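Local coordinates for protein ethylbenzene dehydrogenase alpha-subunit (Aromatoleum aromaticum, PDB 2IVF) that is the alpha subunit of a molybdopterin oxidoreductase-family enzyme and binds a molybdenum atom, two guanine dinucleotide molybdopterin groups and an iron/sulfur cluster, at residues A[276-281]-A[290-295]; A[604-609]-A[633-638]; A[639-644]-A[921-926]. All coordinates share one frame; numbering follows the deposited sequence.

Interaction 1. Residues A[276-281]-A[290-295]. With MGD (2-amino-5,6-dimercapto-7-methyl-3,7,8a,9-tetrahydro-8-oxa-1,3,9,10-tetraaza-anthracen-4-one guanosine dinucleotide), chain M.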
# COMPACT_ATOMS: atom_id res chain seq x y z
N ALA A 276 -15.77 8.82 -18.92
CA ALA A 276 -14.53 9.55 -18.80
C ALA A 276 -13.35 8.82 -19.47
O ALA A 276 -13.18 7.59 -19.39
CB ALA A 276 -14.21 9.91 -17.29
N GLU A 277 -12.55 9.57 -20.20
CA GLU A 277 -11.36 9.05 -20.80
C GLU A 277 -10.22 9.20 -19.82
O GLU A 277 -9.95 10.29 -19.34
CB GLU A 277 -11.08 9.83 -22.07
CG GLU A 277 -9.77 9.55 -22.75
CD GLU A 277 -9.90 9.86 -24.28
OE1 GLU A 277 -10.86 10.56 -24.69
OE2 GLU A 277 -9.09 9.32 -25.06
N VAL A 278 -9.56 8.10 -19.51
CA VAL A 278 -8.54 8.11 -18.45
C VAL A 278 -7.17 7.97 -19.06
O VAL A 278 -6.88 7.01 -19.78
CB VAL A 278 -8.79 7.01 -17.41
CG1 VAL A 278 -7.63 6.92 -16.40
CG2 VAL A 278 -10.22 7.23 -16.71
N VAL A 279 -6.34 8.94 -18.73
CA VAL A 279 -5.01 9.04 -19.22
C VAL A 279 -4.01 9.00 -18.05
O VAL A 279 -4.16 9.74 -17.07
CB VAL A 279 -4.77 10.32 -19.98
CG1 VAL A 279 -3.33 10.31 -20.53
CG2 VAL A 279 -5.91 10.48 -21.06
N VAL A 280 -3.01 8.13 -18.16
CA VAL A 280 -1.93 8.08 -17.16
C VAL A 280 -0.72 8.59 -17.86
O VAL A 280 -0.31 8.02 -18.87
CB VAL A 280 -1.70 6.65 -16.59
CG1 VAL A 280 -0.42 6.56 -15.78
CG2 VAL A 280 -2.91 6.19 -15.72
N ILE A 281 -0.19 9.71 -17.35
CA ILE A 281 1.07 10.26 -17.84
C ILE A 281 2.14 9.80 -16.85
O ILE A 281 2.16 10.21 -15.68
CB ILE A 281 1.05 11.80 -17.93
CG1 ILE A 281 -0.13 12.29 -18.72
CG2 ILE A 281 2.39 12.30 -18.53
CD1 ILE A 281 -0.28 13.82 -18.71
N PRO A 290 -4.08 -0.08 -15.28
CA PRO A 290 -5.28 -0.91 -15.50
C PRO A 290 -6.58 -0.16 -15.58
O PRO A 290 -7.55 -0.68 -16.15
CB PRO A 290 -5.30 -1.81 -14.26
CG PRO A 290 -3.80 -1.91 -13.90
CD PRO A 290 -3.32 -0.52 -14.11
N ALA A 291 -6.62 1.02 -14.97
CA ALA A 291 -7.74 1.93 -15.14
C ALA A 291 -7.64 2.92 -16.31
O ALA A 291 -8.54 3.75 -16.48
CB ALA A 291 -7.99 2.69 -13.84
N ALA A 292 -6.60 2.84 -17.12
CA ALA A 292 -6.34 3.86 -18.12
C ALA A 292 -6.71 3.43 -19.54
O ALA A 292 -6.47 2.28 -19.95
CB ALA A 292 -4.88 4.29 -18.07
N ASP A 293 -7.27 4.36 -20.28
CA ASP A 293 -7.44 4.24 -21.73
C ASP A 293 -6.14 4.48 -22.49
O ASP A 293 -5.92 3.92 -23.57
CB ASP A 293 -8.53 5.19 -22.21
CG ASP A 293 -9.87 4.87 -21.62
OD1 ASP A 293 -10.36 3.73 -21.82
OD2 ASP A 293 -10.41 5.75 -20.94
N LEU A 294 -5.29 5.33 -21.94
CA LEU A 294 -4.10 5.80 -22.58
C LEU A 294 -3.03 5.90 -21.57
O LEU A 294 -3.25 6.37 -20.45
CB LEU A 294 -4.33 7.21 -23.15
CG LEU A 294 -5.20 7.31 -24.42
CD1 LEU A 294 -5.50 8.78 -24.73
CD2 LEU A 294 -4.44 6.69 -25.57
N HIS A 295 -1.87 5.46 -21.98
CA HIS A 295 -0.62 5.78 -21.33
C HIS A 295 0.16 6.76 -22.17
O HIS A 295 0.46 6.51 -23.37
CB HIS A 295 0.18 4.48 -21.17
CG HIS A 295 1.52 4.69 -20.59
ND1 HIS A 295 2.61 3.96 -21.02
CD2 HIS A 295 2.00 5.59 -19.69
CE1 HIS A 295 3.68 4.35 -20.35
NE2 HIS A 295 3.33 5.32 -19.52
PB MGD M . 4.07 9.02 -6.21
O1B MGD M . 3.85 7.75 -5.47
O2B MGD M . 5.41 9.64 -6.03
O3B MGD M . 3.01 10.17 -5.94
O3A MGD M . 1.55 9.48 -3.97
PA MGD M . 1.47 10.11 -5.44
O1A MGD M . 0.64 9.19 -6.22
O2A MGD M . 1.07 11.50 -5.37
O5' MGD M . 3.84 8.79 -7.78
C5' MGD M . 4.54 7.72 -8.44
C4' MGD M . 4.43 7.87 -9.95
O4' MGD M . 5.16 9.01 -10.38
C3' MGD M . 5.23 6.71 -10.48
O3' MGD M . 4.32 5.64 -10.70
C2' MGD M . 5.81 7.26 -11.79
O2' MGD M . 5.23 6.56 -12.91
C1' MGD M . 5.39 8.74 -11.77
N9 MGD M . 6.53 9.57 -12.25
C8 MGD M . 7.79 9.60 -11.80
N7 MGD M . 8.51 10.51 -12.46
C5 MGD M . 7.66 11.08 -13.35
C6 MGD M . 7.76 12.05 -14.35
O6 MGD M . 8.79 12.65 -14.65
N1 MGD M . 6.60 12.35 -15.06
C2 MGD M . 5.35 11.74 -14.87
N2 MGD M . 4.27 12.10 -15.64
N3 MGD M . 5.28 10.83 -13.89
C4 MGD M . 6.39 10.49 -13.18
C10 MGD M . 2.28 10.09 -2.97
C11 MGD M . 1.42 10.16 -1.73
O11 MGD M . 1.04 8.89 -1.41
C12 MGD M . 2.07 10.88 -0.54
S12 MGD M . 3.15 12.25 -0.76
C13 MGD M . 1.80 10.46 0.74
S13 MGD M . 2.51 11.29 2.08
C14 MGD M . 0.92 9.28 0.97
N15 MGD M . 1.82 8.12 1.23
C16 MGD M . 1.43 6.80 0.92
C17 MGD M . 2.17 5.70 1.27
O17 MGD M . 3.26 5.81 1.88
N18 MGD M . 1.68 4.43 0.89
C19 MGD M . 0.51 4.26 0.22
N19 MGD M . 0.14 3.00 -0.09
N20 MGD M . -0.17 5.36 -0.14
C21 MGD M . 0.25 6.59 0.22
N22 MGD M . -0.48 7.72 -0.16
C23 MGD M . 0.11 9.01 -0.33
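Val279 and Val280 pair with Leu294 and His295 at what is, within this chain, the edge of a four-stranded parallel sheet whose strand order is consistent with a Rossmann-like fold; Val280 N donates to Leu294 O at 2.9 Å. Where strand 294-296 begins, the pairing forks: Val278 O accepts both Asp293 N (2.7 Å) and Leu294 N (3.2 Å). Asp293 supplies a side-chain acceptor. Its CG lies beside the backbone N (chi1 -63°), and OD2 takes the N-H of Val278 on the anti side at 2.9 Å, nearly straight at 171°. The same carboxylate forms salt bridges with Arg272 through OD1 and with Arg317 of the beta-subunit chain through OD2, tying this edge to the subunit interface. Val279 and Leu294 run alongside each other in the same direction, with Val279 CG2 4.1 Å from Leu294 CD1; helix 425-437 packs against both. On the other face Val280 CG2, anti to its carbonyl carbon, meets Ala292 CB at 3.6 Å. Val278 CG1 rests on Ala291 O, a buried oxygen without a polar partner. The His295 ring turns the CD2 edge to Val280 O, while NE2 bonds to Ala282 O. Beyond, Ile281 O accepts N2 of MGD at 2.8 Å.

Interaction 2. Residues A[604-609]-A[633-638]. With MD1 (phosphoric acid 4-(2-amino-4-oxo-3,4,5,6,-tetrahydro-pteridin-6-yl)-2-hydroxy-3,4-dimercapto-but-3-en-yl ester guanylate ester), chain N.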
# COMPACT_ATOMS: atom_id res chain seq x y z
N MET A 604 15.00 15.72 17.96
CA MET A 604 13.84 14.92 18.30
C MET A 604 13.27 14.27 17.05
O MET A 604 12.95 14.95 16.08
CB MET A 604 12.79 15.81 18.94
CG MET A 604 11.50 15.15 19.23
SD MET A 604 10.53 16.24 20.25
CE MET A 604 8.94 15.43 20.26
N LEU A 605 13.15 12.95 17.10
CA LEU A 605 12.52 12.15 16.04
C LEU A 605 11.09 11.86 16.46
O LEU A 605 10.85 11.22 17.50
CB LEU A 605 13.27 10.83 15.84
CG LEU A 605 14.67 10.87 15.25
CD1 LEU A 605 15.45 9.62 15.63
CD2 LEU A 605 14.53 10.99 13.73
N LEU A 606 10.14 12.37 15.69
CA LEU A 606 8.72 12.16 15.91
C LEU A 606 8.08 12.15 14.53
O LEU A 606 8.23 13.12 13.77
CB LEU A 606 8.13 13.28 16.75
CG LEU A 606 6.60 13.29 16.83
CD1 LEU A 606 6.03 12.04 17.57
CD2 LEU A 606 6.17 14.62 17.52
N SER A 607 7.45 11.04 14.19
CA SER A 607 6.84 10.86 12.86
C SER A 607 7.79 11.32 11.72
O SER A 607 7.39 11.98 10.75
CB SER A 607 5.49 11.57 12.79
OG SER A 607 4.69 11.19 13.91
N GLN A 608 9.04 10.88 11.84
CA GLN A 608 10.04 11.23 10.88
C GLN A 608 11.18 10.24 10.97
O GLN A 608 11.52 9.77 12.06
CB GLN A 608 10.53 12.65 11.17
CG GLN A 608 11.31 13.27 10.03
CD GLN A 608 12.81 13.38 10.24
OE1 GLN A 608 13.56 13.34 9.25
NE2 GLN A 608 13.28 13.54 11.53
N ASN A 609 11.80 9.97 9.83
CA ASN A 609 12.78 8.88 9.70
C ASN A 609 13.84 9.35 8.71
O ASN A 609 13.79 8.97 7.58
CB ASN A 609 11.98 7.65 9.20
CG ASN A 609 12.76 6.34 9.16
OD1 ASN A 609 13.86 6.22 9.68
ND2 ASN A 609 12.17 5.35 8.54
N PHE A 633 16.72 11.67 20.38
CA PHE A 633 15.69 10.86 21.01
C PHE A 633 14.51 10.72 20.08
O PHE A 633 14.20 11.61 19.27
CB PHE A 633 15.29 11.39 22.38
CG PHE A 633 14.55 12.72 22.36
CD1 PHE A 633 15.24 13.91 22.21
CD2 PHE A 633 13.17 12.79 22.52
CE1 PHE A 633 14.58 15.14 22.25
CE2 PHE A 633 12.51 14.02 22.51
CZ PHE A 633 13.22 15.18 22.38
N ALA A 634 13.88 9.56 20.18
CA ALA A 634 12.80 9.20 19.30
C ALA A 634 11.57 8.89 20.12
O ALA A 634 11.66 8.22 21.16
CB ALA A 634 13.17 8.01 18.48
N LEU A 635 10.44 9.36 19.61
CA LEU A 635 9.13 8.97 20.09
C LEU A 635 8.56 8.07 19.03
O LEU A 635 8.06 8.55 18.01
CB LEU A 635 8.23 10.17 20.30
CG LEU A 635 8.42 10.90 21.61
CD1 LEU A 635 9.68 11.69 21.54
CD2 LEU A 635 7.19 11.82 21.89
N GLU A 636 8.67 6.77 19.29
CA GLU A 636 8.35 5.77 18.29
C GLU A 636 7.47 4.66 18.78
O GLU A 636 7.47 4.27 19.96
CB GLU A 636 9.67 5.18 17.74
CG GLU A 636 10.15 5.75 16.42
CD GLU A 636 9.30 5.45 15.22
OE1 GLU A 636 8.25 4.75 15.30
OE2 GLU A 636 9.72 5.94 14.15
N THR A 637 6.73 4.10 17.84
CA THR A 637 6.03 2.86 18.04
C THR A 637 6.85 1.71 17.51
O THR A 637 6.63 0.55 17.88
CB THR A 637 4.72 2.86 17.25
OG1 THR A 637 5.00 3.20 15.90
CG2 THR A 637 3.75 3.88 17.85
N ARG A 638 7.82 2.03 16.66
CA ARG A 638 8.46 1.06 15.83
C ARG A 638 9.98 1.35 15.79
O ARG A 638 10.42 2.51 15.91
CB ARG A 638 7.79 1.19 14.45
CG ARG A 638 8.25 0.30 13.35
CD ARG A 638 7.65 0.78 12.00
NE ARG A 638 8.43 1.92 11.54
CZ ARG A 638 9.51 1.83 10.78
NH1 ARG A 638 9.97 0.66 10.34
NH2 ARG A 638 10.16 2.92 10.48
PB MD1 N . 8.55 9.88 7.19
O3B MD1 N . 8.07 8.37 7.18
O1B MD1 N . 7.45 10.69 7.78
O2B MD1 N . 9.96 10.02 7.60
O3A MD1 N . 8.57 10.20 5.63
C10 MD1 N . 7.42 10.72 4.93
C11 MD1 N . 7.85 10.69 3.47
O11 MD1 N . 7.69 9.28 3.09
C12 MD1 N . 6.90 11.51 2.63
S12 MD1 N . 5.37 12.00 3.21
C13 MD1 N . 7.21 11.85 1.34
S13 MD1 N . 6.15 12.73 0.36
C14 MD1 N . 8.51 11.51 0.71
N15 MD1 N . 8.50 10.68 -0.45
C16 MD1 N . 9.66 10.22 -1.01
C15 MD1 N . 9.57 9.53 -2.20
O14 MD1 N . 8.46 9.34 -2.77
N17 MD1 N . 10.74 9.02 -2.66
C17 MD1 N . 11.95 9.26 -2.01
N16 MD1 N . 13.04 8.74 -2.56
N18 MD1 N . 12.01 9.97 -0.87
C20 MD1 N . 10.89 10.45 -0.38
N8 MD1 N . 10.95 11.22 0.74
C7 MD1 N . 9.81 11.75 1.43
PA MD1 N . 8.54 7.06 7.98
O1A MD1 N . 7.35 6.15 7.97
O2A MD1 N . 9.78 6.56 7.35
O5' MD1 N . 8.86 7.52 9.45
C5' MD1 N . 7.75 7.88 10.26
C4' MD1 N . 7.83 7.18 11.56
O4' MD1 N . 6.59 7.48 12.19
C1' MD1 N . 6.33 6.36 13.02
N9 MD1 N . 4.94 6.24 13.46
C4 MD1 N . 4.54 6.53 14.69
N3 MD1 N . 5.25 7.00 15.74
C2 MD1 N . 4.65 7.25 16.90
N2 MD1 N . 5.35 7.74 17.96
N1 MD1 N . 3.31 6.94 17.02
C6 MD1 N . 2.52 6.46 16.00
O6 MD1 N . 1.32 6.28 16.19
C5 MD1 N . 3.16 6.25 14.77
N7 MD1 N . 2.78 5.79 13.58
C8 MD1 N . 3.87 5.79 12.80
C2' MD1 N . 6.70 5.15 12.17
O2' MD1 N . 7.03 3.97 12.94
C3' MD1 N . 7.86 5.66 11.30
O3' MD1 N . 9.14 5.12 11.73
O HOH W 1 7.57 8.43 15.41
O HOH W 2 11.90 7.34 13.58
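Met604 and Leu605 pair with Phe633 and Ala634 in a beta-alpha-beta unit: strands 602-606 and 631-636 are parallel neighbours in a mixed sheet, joined through helices 610-613 and 617-625, and their C-terminal ends lead into the binding site for the guanosine and diphosphate of MD1. Two nearly straight bonds hold the strands together, Leu605 N to Phe633 O and Leu635 N to Leu605 O, both 2.8 Å. On one face Phe633 CG sits between its backbone N and carbonyl carbon (chi1 68°), and the ring lies against Met604. Met604 CA stands over the ring face, offset toward the rim, Met604 CB meets Phe633 CZ at 3.5 Å, and SD makes an oblique Met-aromatic contact; the extended chain carries CE on to Leu635 CD1. Helix 687-704 packs on this face, where side chains of neighbouring strand 186-188 also reach Met604 and Phe633. On the other face Leu605 CB and Ala634 CB touch.

Past the strands ligand and water bridge the contact. Leu635 O accepts N2 of the guanine and also a water that links it to Ser607 N. Asn609 ND2 reaches O2A of MD1 at 2.9 Å, while its OD1 bonds to Ser642 OG. The ribose diol is bound by two side chains: Glu636 accepts MD1 O2' on OE1 (2.8 Å) and MD1 O3' on OE2 (2.6 Å), and OE1 also takes Arg638 N from above the carboxylate plane. A bend at chi3 (79°) sets Arg638 NE toward the ribose; the guanidinium edge meets it, NE donating to MD1 O2' at 2.9 Å and NH2 to MD1 O3' at 2.7 Å.

Interaction 3. Residues A[639-644]-A[921-926]; sequences MSSSAM and WDAHQY
Ser641 is pressed against the His924 imidazole, its CB over the ring face at 3.8 Å from the centroid and 20° off the normal. Ser641 N stands above the same ring, displaced toward the rim near NE2; it is close to that nitrogen without bonding to it. The ring edge is used separately: His924 NE2 donates nearly within its own plane to Met639 O at 2.8 Å, with an N-H...O angle of 164°. Together these contacts fix the turn of the ring. Met644 CG comes to His924 CD2 at 4.2 Å, its side chain crossing that of His924 at about a right angle.

The two loops belong to different parts of the enzyme. Residues 639-644 connect strands 631-636 and 648-651 of the molybdopterin oxidoreductase region, and 921-926 follow strand 915-917 in the dinucleotide-binding domain of the double-psi beta-barrel clan; Val102 of the beta-subunit chain packs on Met644 and His924.

Ser641 OG, held between its own N and carbonyl carbon (chi1 63°), points to Asp922 and donates to Asp922 OD1 at 2.6 Å, meeting it on the syn side and out of the carboxylate plane. Ala923 N reaches Asp922 OD1 at 2.9 Å on the anti side but from the same face. Asn609 ND2 is a further donor to Asp922 OD1, and Asn609 OD1 is also hydrogen-bonded to Ser641 OG. Asp922 OD2 forms a salt bridge with Arg638, which would favour the charged carboxylate. Ala923 CB lies 3.5 Å from Ser641 OG. Within the first loop, Ser640 OG accepts Ala643 N at 3.0 Å, an ST motif.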
# COMPACT_ATOMS: atom_id res chain seq x y z
N MET A 639 10.78 0.30 15.66
CA MET A 639 12.23 0.47 15.57
C MET A 639 12.60 0.83 14.14
O MET A 639 12.93 -0.02 13.30
CB MET A 639 13.01 -0.73 16.08
CG MET A 639 14.48 -0.46 16.08
SD MET A 639 14.97 0.83 17.25
CE MET A 639 14.89 0.00 18.82
N SER A 640 12.47 2.13 13.85
CA SER A 640 12.83 2.67 12.54
C SER A 640 14.32 2.64 12.37
O SER A 640 15.05 2.54 13.33
CB SER A 640 12.32 4.11 12.39
OG SER A 640 13.04 5.00 13.20
N SER A 641 14.77 2.76 11.12
CA SER A 641 16.17 2.82 10.85
C SER A 641 16.80 4.01 11.54
O SER A 641 17.94 3.91 12.04
CB SER A 641 16.42 2.88 9.33
OG SER A 641 15.87 4.03 8.78
N SER A 642 16.07 5.13 11.62
CA SER A 642 16.63 6.32 12.30
C SER A 642 16.69 6.19 13.82
O SER A 642 17.64 6.68 14.45
CB SER A 642 15.90 7.62 11.90
OG SER A 642 15.85 7.73 10.48
N ALA A 643 15.68 5.55 14.41
CA ALA A 643 15.64 5.25 15.84
C ALA A 643 16.81 4.38 16.26
O ALA A 643 17.26 4.46 17.40
CB ALA A 643 14.28 4.57 16.23
N MET A 644 17.31 3.55 15.35
CA MET A 644 18.49 2.73 15.63
C MET A 644 19.71 3.56 15.94
O MET A 644 20.66 3.07 16.55
CB MET A 644 18.73 1.75 14.49
CG MET A 644 17.70 0.61 14.51
SD MET A 644 17.92 -0.46 15.95
CE MET A 644 19.51 -1.26 15.60
N TRP A 921 11.84 2.25 0.73
CA TRP A 921 11.96 1.23 1.76
C TRP A 921 12.66 1.86 2.96
O TRP A 921 13.35 2.90 2.81
CB TRP A 921 12.82 0.07 1.23
CG TRP A 921 12.19 -0.57 0.02
CD1 TRP A 921 12.50 -0.32 -1.28
CD2 TRP A 921 11.10 -1.49 0.01
NE1 TRP A 921 11.71 -1.09 -2.13
CE2 TRP A 921 10.84 -1.82 -1.35
CE3 TRP A 921 10.38 -2.13 1.01
CZ2 TRP A 921 9.83 -2.70 -1.73
CZ3 TRP A 921 9.39 -2.99 0.64
CH2 TRP A 921 9.11 -3.27 -0.71
N ASP A 922 12.50 1.26 4.13
CA ASP A 922 13.22 1.79 5.28
C ASP A 922 14.66 1.40 5.14
O ASP A 922 14.97 0.36 4.58
CB ASP A 922 12.62 1.25 6.58
CG ASP A 922 12.87 2.15 7.77
OD1 ASP A 922 13.74 3.07 7.72
OD2 ASP A 922 12.22 1.84 8.80
N ALA A 923 15.56 2.23 5.66
CA ALA A 923 17.00 2.06 5.42
C ALA A 923 17.61 0.75 5.93
O ALA A 923 18.50 0.20 5.29
CB ALA A 923 17.78 3.23 5.95
N HIS A 924 17.11 0.23 7.06
CA HIS A 924 17.68 -1.00 7.62
C HIS A 924 17.07 -2.26 6.97
O HIS A 924 17.27 -3.42 7.44
CB HIS A 924 17.62 -1.02 9.15
CG HIS A 924 16.26 -0.83 9.75
ND1 HIS A 924 15.14 -0.51 9.00
CD2 HIS A 924 15.85 -0.86 11.04
CE1 HIS A 924 14.11 -0.40 9.81
NE2 HIS A 924 14.51 -0.61 11.05
N GLN A 925 16.33 -2.05 5.88
CA GLN A 925 15.96 -3.16 4.99
C GLN A 925 17.00 -3.42 3.89
O GLN A 925 16.87 -4.38 3.10
CB GLN A 925 14.62 -2.89 4.31
CG GLN A 925 13.47 -2.66 5.26
CD GLN A 925 12.17 -2.52 4.52
OE1 GLN A 925 11.65 -1.39 4.31
NE2 GLN A 925 11.61 -3.66 4.13
N TYR A 926 18.05 -2.60 3.86
CA TYR A 926 19.06 -2.71 2.87
C TYR A 926 20.38 -3.16 3.46
O TYR A 926 20.73 -2.81 4.60
CB TYR A 926 19.41 -1.35 2.25
CG TYR A 926 18.35 -0.65 1.45
CD1 TYR A 926 17.31 0.06 2.09
CD2 TYR A 926 18.42 -0.59 0.07
CE1 TYR A 926 16.38 0.75 1.38
CE2 TYR A 926 17.47 0.09 -0.66
CZ TYR A 926 16.50 0.79 -0.01
OH TYR A 926 15.59 1.50 -0.75

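How the interactions relate
Interactions 2 and 3 are neighbours, centres about 12 Å apart, and both adjoin MD1. Arg638 NH2 of interaction 2 forms a salt bridge with Asp922 OD2 of interaction 3 at 2.9 Å, so a residue that binds the ribose is itself held by the dinucleotide-binding domain. Ser640 of interaction 3 also touches MD1. Interaction 1 lies apart, its centre about 39 Å from that of interaction 2, with nearest atoms about 18 Å from interaction 3. It meets the guanine of MGD. The molybdenum atom lies about 12 Å from the side chain of Asn609 in interaction 2.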